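Local coordinates for protein DJ-1 homolog D (Arabidopsis thaliana, PDB 4OGG), which belongs to the DJ-1/PfpI family and carries two consecutive domains of that family in a single chain, at residues A288-E291 with H292-N295. Numbering follows the deposited sequence.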
# COMPACT_ATOMS: atom_id res chain seq x y z
N ALA C 288 4.60 10.73 25.70
CA ALA C 288 4.13 11.66 26.71
C ALA C 288 3.57 10.93 27.94
O ALA C 288 3.36 11.55 28.99
CB ALA C 288 3.07 12.57 26.12
N LEU C 289 3.34 9.63 27.81
CA LEU C 289 2.81 8.83 28.91
C LEU C 289 3.95 8.21 29.72
O LEU C 289 3.74 7.75 30.85
CB LEU C 289 1.91 7.71 28.38
CG LEU C 289 0.69 8.14 27.55
CD1 LEU C 289 -0.10 6.91 27.13
CD2 LEU C 289 -0.18 9.09 28.36
N ASN C 290 5.14 8.19 29.14
CA ASN C 290 6.32 7.62 29.80
C ASN C 290 6.94 8.59 30.80
O ASN C 290 7.51 9.61 30.42
CB ASN C 290 7.35 7.23 28.74
CG ASN C 290 8.53 6.49 29.32
OD1 ASN C 290 9.23 7.00 30.20
ND2 ASN C 290 8.76 5.27 28.84
N GLU C 291 6.81 8.27 32.09
CA GLU C 291 7.35 9.11 33.15
C GLU C 291 8.85 9.39 33.01
O GLU C 291 9.31 10.48 33.33
CB GLU C 291 7.08 8.48 34.52
CG GLU C 291 5.61 8.43 34.90
CD GLU C 291 4.97 9.80 34.91
OE1 GLU C 291 5.50 10.71 35.58
OE2 GLU C 291 3.93 9.97 34.24
N HIS C 292 9.60 8.41 32.53
CA HIS C 292 11.03 8.58 32.35
C HIS C 292 11.32 9.64 31.30
O HIS C 292 12.27 10.41 31.42
CB HIS C 292 11.68 7.25 31.96
CG HIS C 292 11.53 6.17 32.99
ND1 HIS C 292 11.98 4.89 32.80
CD2 HIS C 292 10.97 6.20 34.23
CE1 HIS C 292 11.71 4.16 33.87
NE2 HIS C 292 11.10 4.93 34.75
N VAL C 293 10.47 9.69 30.27
CA VAL C 293 10.63 10.67 29.21
C VAL C 293 10.33 12.06 29.75
O VAL C 293 11.04 13.02 29.45
CB VAL C 293 9.67 10.37 28.03
CG1 VAL C 293 9.68 11.53 27.04
CG2 VAL C 293 10.09 9.09 27.33
N LEU C 294 9.27 12.17 30.55
CA LEU C 294 8.89 13.45 31.12
C LEU C 294 10.00 13.98 32.03
O LEU C 294 10.25 15.19 32.07
CB LEU C 294 7.59 13.30 31.91
CG LEU C 294 6.38 12.79 31.12
CD1 LEU C 294 5.17 12.72 32.03
CD2 LEU C 294 6.10 13.73 29.95
N ASN C 295 10.65 13.08 32.75
CA ASN C 295 11.73 13.45 33.66
C ASN C 295 12.89 14.10 32.89
O ASN C 295 13.48 15.07 33.35
CB ASN C 295 12.24 12.22 34.42
CG ASN C 295 11.27 11.76 35.49
OD1 ASN C 295 11.41 10.66 36.03
ND2 ASN C 295 10.30 12.60 35.82
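Asn290 caps the first turn of helix 291-302 with its side-chain oxygen. OD1 accepts from Val293 N at 3.0 Å, the donor standing above the plane of the amide carbonyl, 36° out of it, and takes a second, weak and strongly bent bond from His292 N at 2.7 Å. Chi1 of -173° contributes to this reach by setting CG anti to the backbone N and beside the residue's own carbonyl carbon, on the side where the first amides of the helix lie. The backbone oxygen of Asn290 serves the same turn: Leu294 N binds it at 3.1 Å, close to straight and in the carbonyl plane, while the Val293 N-H, already bonded to OD1, also makes a weak, bent bond to this oxygen and is thus three-centred. One residue on, Asn295 N donates to Glu291 O at 3.0 Å and carries the helical pattern forward. Asn290 is thus a classical N-cap, placed where the chain leaves helix 283-287 and its short connecting loop to enter the next helix of the second DJ-1/PfpI domain. Beyond the cap, Val293 crosses the Asn290 side chain at about a right angle, its CG2 lying 3.6 Å from Asn290 CB, and both residues also rest on Pro230. Leu294 turns back toward the loop, bringing CD2 within 3.6 Å of Ala288 O, and Ala319 of helix 314-320 packs against both residues. On the outer side Glu291, its chain bent at chi2 (-57°), curls back to put OE2 3.7 Å from Leu294 CD1. The exposed His292 sets its CB against Asn290 OD1, and its side chain also touches Phe265.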